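Long-range contacts in uncharacterized protein (PDB 4QEY), which is of unknown function but belongs to the DUF4425 family of PLAT/LH2- and C2-like proteins, relatives of which are thought to be calcium-binding lipoproteins: residues A[12-17]-A[64-69]; A[25-30]-A[83-88]; A[73-78]-A[127-132]. One frame throughout, in Å; residues are numbered along the deposited sequence. Where two conformers were deposited one is given.

Overall arrangement
From the N terminus, residues 12-17 open interaction 1 and residues 25-30 open interaction 2. Residues 64-69 then close interaction 1, pairing strands 13-21 and 64-68 at the margin of one sheet. Residues 73-78 open interaction 3 before residues 83-88 close interaction 2, which joins strands 26-36 and 73-84 in the other sheet. The C-terminal residues 127-132 close interaction 3 on the start of strand 73-84. Interaction 2 thus crosses both others, while interactions 1 and 3 follow in series. Between the sheets of this beta-sandwich, Val17 and Ile65 pack on Ile30, and His13 ND1 probably hydrogen-bonds Thr128 OG1.

Interaction 1 of 3, residues A[12-17]-A[64-69]; sequences VHKIVV and KISCQT. With EDO (1,2-ethanediol), chain O.
Val17 N gives a nearly straight 2.8 Å hydrogen bond to Ile65 O (171° at the hydrogen), and Ile65 N returns one to Val17 O. Ile65 O is approached a second time by the CA-H of Val16. Ile15 and Cys67 form the next hydrogen-bonded pair of this antiparallel edge, where strand 64-68 flanks strand 13-21. Past them, Thr69 N donates to His13 O, while the return bond from His13 N goes to the hydroxyl Thr69 OG1 at 3.1 Å. With OG1 set between its own backbone N and carbonyl carbon (chi1 65°), the Thr69 hydroxyl is placed to face His13 N, and a side-chain oxygen serves as acceptor where the strand pairing ends. The His13 ring turns elsewhere, with ND1 bonded to Thr128 and NE2 to Thr9 O.

Ile15, Val17, Ile65 and Cys67 face the second sheet, meeting Phe32, Ile30 and Cys78 in the sandwich interior. On the other face, the fully extended Lys14 lies side by side with Gln68, pointing the same way, their CB atoms 3.9 Å apart. Farther out, Lys14 CE passes Ser66 OG at 3.4 Å, and NZ donates to O2 of an ethanediol at 2.8 Å, a molecule also held by Asn103. Lys64, likewise extended, crosses Val16 obliquely, its CG 3.8 Å from Val16 CG1.

Lys14 NZ and Lys64 NZ stand 6.6 Å apart, and these like charges would probably repel mildly. The face that bears them also holds Ser66 and Gln68, whereas the opposite one is mainly apolar.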
loop_
_atom_site.group_PDB
_atom_site.type_symbol
_atom_site.label_atom_id
_atom_site.label_comp_id
_atom_site.label_asym_id
_atom_site.label_seq_id
_atom_site.Cartn_x
_atom_site.Cartn_y
_atom_site.Cartn_z
ATOM N N VAL A 12 9.780 11.482 -7.275
ATOM C CA VAL A 12 9.851 10.211 -6.555
ATOM C C VAL A 12 8.451 9.903 -6.025
ATOM O O VAL A 12 7.998 10.509 -5.045
ATOM C CB VAL A 12 10.930 10.182 -5.429
ATOM C CG1 VAL A 12 10.928 8.841 -4.679
ATOM C CG2 VAL A 12 12.317 10.480 -5.983
ATOM N N HIS A 13 7.755 8.996 -6.715
ATOM C CA HIS A 13 6.429 8.506 -6.338
ATOM C C HIS A 13 6.616 7.408 -5.308
ATOM O O HIS A 13 7.399 6.487 -5.546
ATOM C CB HIS A 13 5.644 8.029 -7.564
ATOM C CG HIS A 13 5.177 9.144 -8.442
ATOM N ND1 HIS A 13 3.840 9.447 -8.558
ATOM C CD2 HIS A 13 5.888 10.029 -9.172
ATOM C CE1 HIS A 13 3.770 10.472 -9.389
ATOM N NE2 HIS A 13 4.977 10.855 -9.784
ATOM N N LYS A 14 5.967 7.554 -4.136
ATOM C CA LYS A 14 6.102 6.645 -3.001
ATOM C C LYS A 14 4.760 6.407 -2.337
ATOM O O LYS A 14 3.970 7.332 -2.200
ATOM C CB LYS A 14 7.103 7.251 -1.994
ATOM C CG LYS A 14 7.395 6.456 -0.716
ATOM C CD LYS A 14 8.353 7.255 0.136
ATOM C CE LYS A 14 8.746 6.611 1.433
ATOM N NZ LYS A 14 9.673 7.497 2.190
ATOM N N ILE A 15 4.496 5.160 -1.937
ATOM C CA ILE A 15 3.287 4.786 -1.217
ATOM C C ILE A 15 3.725 3.975 0.009
ATOM O O ILE A 15 4.473 3.002 -0.115
ATOM C CB ILE A 15 2.214 4.046 -2.072
ATOM C CG1 ILE A 15 1.703 4.944 -3.236
ATOM C CG2 ILE A 15 1.042 3.604 -1.183
ATOM C CD1 ILE A 15 0.681 4.333 -4.192
ATOM N N VAL A 16 3.281 4.417 1.195
ATOM C CA VAL A 16 3.549 3.752 2.463
ATOM C C VAL A 16 2.230 3.158 2.972
ATOM O O VAL A 16 1.203 3.850 3.033
ATOM C CB VAL A 16 4.204 4.704 3.500
ATOM C CG1 VAL A 16 4.506 3.973 4.816
ATOM C CG2 VAL A 16 5.473 5.335 2.943
ATOM N N VAL A 17 2.260 1.857 3.297
ATOM C CA VAL A 17 1.140 1.117 3.865
ATOM C C VAL A 17 1.521 0.794 5.311
ATOM O O VAL A 17 2.626 0.309 5.572
ATOM C CB VAL A 17 0.757 -0.148 3.031
ATOM C CG1 VAL A 17 -0.440 -0.879 3.641
ATOM C CG2 VAL A 17 0.463 0.225 1.576
ATOM N N LYS A 64 4.805 -1.632 8.680
ATOM C CA LYS A 64 5.009 -0.595 7.678
ATOM C C LYS A 64 5.695 -1.202 6.446
ATOM O O LYS A 64 6.681 -1.926 6.571
ATOM C CB LYS A 64 5.836 0.555 8.294
ATOM C CG LYS A 64 6.071 1.783 7.427
ATOM C CD LYS A 64 6.951 2.787 8.171
ATOM C CE LYS A 64 7.332 4.004 7.356
ATOM N NZ LYS A 64 8.181 4.953 8.130
ATOM N N ILE A 65 5.135 -0.937 5.265
ATOM C CA ILE A 65 5.679 -1.344 3.963
ATOM C C ILE A 65 5.746 -0.102 3.116
ATOM O O ILE A 65 4.776 0.646 3.035
ATOM C CB ILE A 65 4.897 -2.505 3.264
ATOM C CG1 ILE A 65 5.017 -3.811 4.047
ATOM C CG2 ILE A 65 5.383 -2.730 1.814
ATOM C CD1 ILE A 65 6.450 -4.512 4.120
ATOM N N SER A 66 6.890 0.111 2.491
ATOM C CA SER A 66 7.135 1.247 1.623
ATOM C C SER A 66 7.610 0.785 0.256
ATOM O O SER A 66 8.338 -0.208 0.138
ATOM C CB SER A 66 8.167 2.172 2.258
ATOM O OG SER A 66 8.473 3.255 1.399
ATOM N N CYS A 67 7.192 1.519 -0.775
ATOM C CA CYS A 67 7.600 1.285 -2.151
ATOM C C CYS A 67 7.732 2.641 -2.860
ATOM O O CYS A 67 6.872 3.499 -2.691
ATOM C CB CYS A 67 6.624 0.355 -2.860
ATOM S SG CYS A 67 7.197 -0.199 -4.478
ATOM N N GLN A 68 8.832 2.853 -3.602
ATOM C CA GLN A 68 9.077 4.111 -4.321
ATOM C C GLN A 68 9.761 3.886 -5.674
ATOM O O GLN A 68 10.379 2.847 -5.893
ATOM C CB GLN A 68 9.942 5.069 -3.473
ATOM C CG GLN A 68 11.376 4.590 -3.245
ATOM C CD GLN A 68 12.094 5.376 -2.204
ATOM O OE1 GLN A 68 11.715 5.385 -1.039
ATOM N NE2 GLN A 68 13.212 5.961 -2.582
ATOM N N THR A 69 9.667 4.896 -6.555
ATOM C CA THR A 69 10.322 4.954 -7.859
ATOM C C THR A 69 11.593 5.804 -7.772
ATOM O O THR A 69 11.945 6.303 -6.702
ATOM C CB THR A 69 9.376 5.534 -8.945
ATOM O OG1 THR A 69 9.071 6.889 -8.637
ATOM C CG2 THR A 69 8.131 4.752 -9.140
HETATM C C1 EDO O . 8.152 10.638 4.554
HETATM O O1 EDO O . 7.820 9.267 4.747
HETATM C C2 EDO O . 7.849 10.993 3.098
HETATM O O2 EDO O . 8.578 10.094 2.264
#

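Interaction 2 of 3, residues A[25-30]-A[83-88]; sequences DFDLNI and ISTSEQ. With EDO (1,2-ethanediol), chain M.
Phe26 and Asp27 pair with Ser84 and Ile83 in antiparallel register, where strand 26-36 begins and strand 73-84 ends at one tip of the beta-sandwich. Three backbone hydrogen bonds hold the pairing. Asp27 and Ile83 form a hydrogen-bonded pair; Ile83 N reaches Asp27 O at 3.0 Å. Beyond the strand end, Thr85 N donates to Asp25 O at 2.9 Å along an almost straight N-H (176°), yet from well above the carbonyl plane.

Apolar contact lies on the inner face. Phe26 leans its CD2-CE2 side on Ser84, CD2 coming within 4.0 Å of Ser84 CA, and the ring also touches Leu93 of the facing sheet.

The outer face mixes polar groups with the Ile83 side chain. The Asp27 side chain crosses that of Thr85 at about a right angle, OD2 lying 3.5 Å from Thr85 CG2, although Thr85 has two conformers and this contact is less certain. Asp27 OD1 accepts from O2 of an ethanediol at 3.0 Å. An alanine here would probably leave that hydroxyl without its carboxylate acceptor and open a gap beside the Thr85 methyl.

Further polar bonds lead out of the pairing. On the inner face, in the conformer given, Ser84 OG is hydrogen-bonded to Leu120 N. Asn29 is held through OD1 by Lys59 N and through ND2 by Ser81 OG. Chi1 of -50° sets Asn29 CG beside its backbone N; the side chain crosses that of Ile83 at about a right angle, ND2 3.5 Å from Ile83 CD1.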
loop_
_atom_site.group_PDB
_atom_site.type_symbol
_atom_site.label_atom_id
_atom_site.label_comp_id
_atom_site.label_asym_id
_atom_site.label_seq_id
_atom_site.Cartn_x
_atom_site.Cartn_y
_atom_site.Cartn_z
ATOM N N ASP A 25 -5.040 -11.514 13.291
ATOM C CA ASP A 25 -6.368 -12.017 12.934
ATOM C C ASP A 25 -6.809 -11.615 11.506
ATOM O O ASP A 25 -7.953 -11.838 11.129
ATOM C CB ASP A 25 -7.387 -11.485 13.951
ATOM C CG ASP A 25 -7.145 -12.011 15.344
ATOM O OD1 ASP A 25 -7.012 -13.239 15.497
ATOM O OD2 ASP A 25 -7.089 -11.196 16.277
ATOM N N PHE A 26 -5.890 -11.096 10.710
ATOM C CA PHE A 26 -6.126 -10.687 9.333
ATOM C C PHE A 26 -4.971 -11.117 8.464
ATOM O O PHE A 26 -3.909 -11.457 8.985
ATOM C CB PHE A 26 -6.306 -9.148 9.253
ATOM C CG PHE A 26 -7.492 -8.582 10.004
ATOM C CD1 PHE A 26 -7.382 -8.227 11.346
ATOM C CD2 PHE A 26 -8.714 -8.388 9.365
ATOM C CE1 PHE A 26 -8.473 -7.704 12.038
ATOM C CE2 PHE A 26 -9.818 -7.884 10.066
ATOM C CZ PHE A 26 -9.685 -7.539 11.391
ATOM N N ASP A 27 -5.196 -11.121 7.142
ATOM C CA ASP A 27 -4.220 -11.276 6.063
ATOM C C ASP A 27 -4.248 -9.997 5.233
ATOM O O ASP A 27 -5.301 -9.647 4.727
ATOM C CB ASP A 27 -4.457 -12.522 5.196
ATOM C CG ASP A 27 -4.153 -13.864 5.817
ATOM O OD1 ASP A 27 -3.381 -13.908 6.802
ATOM O OD2 ASP A 27 -4.626 -14.877 5.278
ATOM N N LEU A 28 -3.139 -9.263 5.171
ATOM C CA LEU A 28 -2.980 -8.052 4.368
ATOM C C LEU A 28 -2.118 -8.399 3.168
ATOM O O LEU A 28 -0.972 -8.854 3.338
ATOM C CB LEU A 28 -2.376 -6.875 5.182
ATOM C CG LEU A 28 -2.046 -5.597 4.416
ATOM C CD1 LEU A 28 -3.318 -4.940 3.838
ATOM C CD2 LEU A 28 -1.317 -4.629 5.288
ATOM N N ASN A 29 -2.691 -8.239 1.961
ATOM C CA ASN A 29 -2.024 -8.509 0.690
ATOM C C ASN A 29 -1.976 -7.223 -0.074
ATOM O O ASN A 29 -3.015 -6.581 -0.238
ATOM C CB ASN A 29 -2.744 -9.619 -0.086
ATOM C CG ASN A 29 -2.996 -10.841 0.754
ATOM O OD1 ASN A 29 -2.069 -11.571 1.122
ATOM N ND2 ASN A 29 -4.259 -11.034 1.149
ATOM N N ILE A 30 -0.775 -6.776 -0.456
ATOM C CA ILE A 30 -0.649 -5.499 -1.154
ATOM C C ILE A 30 0.213 -5.696 -2.420
ATOM O O ILE A 30 1.096 -6.549 -2.473
ATOM C CB ILE A 30 -0.122 -4.349 -0.258
ATOM C CG1 ILE A 30 1.214 -4.689 0.407
ATOM C CG2 ILE A 30 -1.158 -3.959 0.807
ATOM C CD1 ILE A 30 1.794 -3.597 1.410
ATOM N N ILE A 83 -8.328 -9.788 4.463
ATOM C CA ILE A 83 -9.130 -10.991 4.705
ATOM C C ILE A 83 -8.912 -11.375 6.154
ATOM O O ILE A 83 -7.767 -11.390 6.591
ATOM C CB ILE A 83 -8.814 -12.176 3.713
ATOM C CG1 ILE A 83 -8.925 -11.784 2.216
ATOM C CG2 ILE A 83 -9.699 -13.396 3.978
ATOM C CD1 ILE A 83 -7.684 -11.259 1.613
ATOM N N SER A 84 -10.000 -11.586 6.900
ATOM C CA SER A 84 -10.020 -11.993 8.302
ATOM C C SER A 84 -9.859 -13.492 8.420
ATOM O O SER A 84 -10.500 -14.250 7.667
ATOM C CB SER A 84 -11.320 -11.561 8.964
ATOM O OG SER A 84 -12.417 -12.253 8.383
ATOM N N THR A 85 -9.036 -13.919 9.408
ATOM C CA THR A 85 -8.704 -15.328 9.667
ATOM C C THR A 85 -9.208 -15.771 11.081
ATOM O O THR A 85 -8.698 -16.744 11.640
ATOM C CB THR A 85 -7.187 -15.512 9.522
ATOM O OG1 THR A 85 -6.526 -14.638 10.426
ATOM C CG2 THR A 85 -6.697 -15.227 8.125
ATOM N N SER A 86 -10.249 -15.093 11.609
ATOM C CA SER A 86 -10.822 -15.353 12.926
ATOM C C SER A 86 -12.351 -15.441 12.901
ATOM O O SER A 86 -13.011 -14.624 12.257
ATOM C CB SER A 86 -10.409 -14.240 13.887
ATOM O OG SER A 86 -11.019 -14.346 15.165
ATOM N N GLU A 87 -12.897 -16.448 13.623
ATOM C CA GLU A 87 -14.314 -16.712 13.925
ATOM C C GLU A 87 -14.828 -15.822 15.083
ATOM O O GLU A 87 -15.999 -15.920 15.451
ATOM C CB GLU A 87 -14.546 -18.196 14.271
ATOM C CG GLU A 87 -14.298 -19.144 13.111
ATOM C CD GLU A 87 -14.735 -20.591 13.245
ATOM O OE1 GLU A 87 -15.323 -20.978 14.285
ATOM O OE2 GLU A 87 -14.524 -21.338 12.265
ATOM N N GLN A 88 -13.967 -14.957 15.636
ATOM C CA GLN A 88 -14.316 -14.084 16.748
ATOM C C GLN A 88 -14.637 -12.692 16.219
ATOM O O GLN A 88 -13.874 -12.125 15.420
ATOM C CB GLN A 88 -13.189 -14.041 17.799
ATOM C CG GLN A 88 -12.996 -15.374 18.543
ATOM C CD GLN A 88 -11.810 -15.428 19.490
ATOM O OE1 GLN A 88 -11.297 -14.405 19.958
ATOM N NE2 GLN A 88 -11.355 -16.640 19.813
HETATM C C1 EDO M . -0.489 -12.345 10.085
HETATM O O1 EDO M . -1.887 -12.468 10.338
HETATM C C2 EDO M . -0.030 -13.264 8.904
HETATM O O2 EDO M . -0.715 -12.908 7.706
#

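Interaction 3 of 3, residues A[73-78]-A[127-132]; sequences GSMMTC and STTSVE
The flat peptide carbonyl of Met76 is gripped twice by the C-terminal tail. Thr128 N lies at 3.0 Å from Met76 O, nearly along the C=O axis, while Ser127 OG donates to the same oxygen from above the carbonyl plane, 45° out of it. Just upstream, strand 73-84 carries a classic beta bulge, Ser74 and Met75 both facing Ala35 of strand 26-36; the tail docks on the other edge, continuing the antiparallel pairing of strand 121-127.

Met76 N donates to Thr128 OG1 at 3.1 Å. That hydroxyl stands between its own backbone N and carbonyl carbon (chi1 55°), replacing a main-chain acceptor, and also bonds His13 ND1 of the facing sheet. The side chain of Met76, a selenomethionine, leads away from the tail into the interior, against Ile15, Thr69 and Ala34.

Selenomethionine Met75 and Thr129 cross at about a right angle, Met75 CG resting 3.8 Å from Thr129 CG2. The tail is braced internally: Ser130 OG donates to Ser127 O, and Thr129 N makes a weak 3.4 Å bond to Ser127 OG. The Thr129 CG2 methyl closes the contact, 3.4 Å from Ser74 O.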
loop_
_atom_site.group_PDB
_atom_site.type_symbol
_atom_site.label_atom_id
_atom_site.label_comp_id
_atom_site.label_asym_id
_atom_site.label_seq_id
_atom_site.Cartn_x
_atom_site.Cartn_y
_atom_site.Cartn_z
ATOM N N GLY A 73 9.791 9.125 -11.936
ATOM C CA GLY A 73 8.498 8.487 -11.721
ATOM C C GLY A 73 7.358 9.403 -12.111
ATOM O O GLY A 73 7.422 10.605 -11.848
ATOM N N SER A 74 6.322 8.853 -12.763
ATOM C CA SER A 74 5.166 9.626 -13.222
ATOM C C SER A 74 3.870 9.194 -12.512
ATOM O O SER A 74 2.906 9.964 -12.484
ATOM C CB SER A 74 4.999 9.487 -14.734
ATOM O OG SER A 74 4.765 8.148 -15.143
HETATM N N MSE A 75 3.857 7.986 -11.918
HETATM C CA MSE A 75 2.680 7.443 -11.240
HETATM C C MSE A 75 2.990 6.192 -10.439
HETATM O O MSE A 75 3.817 5.389 -10.868
HETATM C CB MSE A 75 1.629 7.085 -12.304
HETATM C CG MSE A 75 0.272 6.802 -11.735
HETATM SE SE MSE A 75 -0.589 5.395 -12.698
HETATM C CE MSE A 75 0.555 3.814 -12.088
HETATM N N MSE A 76 2.281 5.989 -9.318
HETATM C CA MSE A 76 2.352 4.756 -8.532
HETATM C C MSE A 76 0.953 4.387 -8.029
HETATM O O MSE A 76 0.200 5.269 -7.607
HETATM C CB MSE A 76 3.342 4.820 -7.361
HETATM C CG MSE A 76 3.400 3.481 -6.603
HETATM SE SE MSE A 76 4.705 3.305 -5.216
HETATM C CE MSE A 76 6.222 3.246 -6.335
ATOM N N THR A 77 0.618 3.087 -8.080
ATOM C CA THR A 77 -0.656 2.552 -7.607
ATOM C C THR A 77 -0.401 1.460 -6.578
ATOM O O THR A 77 0.522 0.658 -6.717
ATOM C CB THR A 77 -1.506 2.023 -8.778
ATOM O OG1 THR A 77 -1.739 3.103 -9.671
ATOM C CG2 THR A 77 -2.855 1.474 -8.336
ATOM N N CYS A 78 -1.228 1.445 -5.542
ATOM C CA CYS A 78 -1.206 0.426 -4.511
ATOM C C CYS A 78 -2.586 -0.172 -4.402
ATOM O O CYS A 78 -3.557 0.538 -4.144
ATOM C CB CYS A 78 -0.721 0.975 -3.172
ATOM S SG CYS A 78 -0.715 -0.252 -1.838
ATOM N N SER A 127 -3.671 5.671 -5.378
ATOM C CA SER A 127 -2.664 6.082 -6.342
ATOM C C SER A 127 -2.124 7.472 -5.985
ATOM O O SER A 127 -2.784 8.215 -5.245
ATOM C CB SER A 127 -3.259 6.070 -7.748
ATOM O OG SER A 127 -2.299 6.416 -8.731
ATOM N N THR A 128 -0.919 7.817 -6.499
ATOM C CA THR A 128 -0.296 9.133 -6.288
ATOM C C THR A 128 -0.904 10.181 -7.219
ATOM O O THR A 128 -0.785 11.365 -6.934
ATOM C CB THR A 128 1.227 9.070 -6.504
ATOM O OG1 THR A 128 1.490 8.532 -7.803
ATOM C CG2 THR A 128 1.956 8.248 -5.443
ATOM N N THR A 129 -1.553 9.751 -8.328
ATOM C CA THR A 129 -2.114 10.639 -9.362
ATOM C C THR A 129 -3.670 10.595 -9.448
ATOM O O THR A 129 -4.237 11.005 -10.473
ATOM C CB THR A 129 -1.528 10.255 -10.730
ATOM O OG1 THR A 129 -1.868 8.905 -11.018
ATOM C CG2 THR A 129 -0.021 10.449 -10.803
ATOM N N SER A 130 -4.352 10.138 -8.377
ATOM C CA SER A 130 -5.821 10.109 -8.311
ATOM C C SER A 130 -6.359 11.535 -8.331
ATOM O O SER A 130 -5.879 12.366 -7.560
ATOM C CB SER A 130 -6.289 9.384 -7.055
ATOM O OG SER A 130 -5.593 8.170 -6.850
ATOM N N VAL A 131 -7.316 11.829 -9.218
ATOM C CA VAL A 131 -7.885 13.166 -9.374
ATOM C C VAL A 131 -9.036 13.339 -8.367
ATOM O O VAL A 131 -9.880 12.449 -8.228
ATOM C CB VAL A 131 -8.335 13.395 -10.841
ATOM C CG1 VAL A 131 -8.819 14.825 -11.061
ATOM C CG2 VAL A 131 -7.192 13.086 -11.797
ATOM N N GLU A 132 -9.048 14.492 -7.664
ATOM C CA GLU A 132 -10.032 14.853 -6.632
ATOM C C GLU A 132 -11.451 15.016 -7.214
ATOM O O GLU A 132 -11.624 15.664 -8.281
ATOM C CB GLU A 132 -9.623 16.155 -5.917
ATOM O OXT GLU A 132 -12.387 14.484 -6.580
#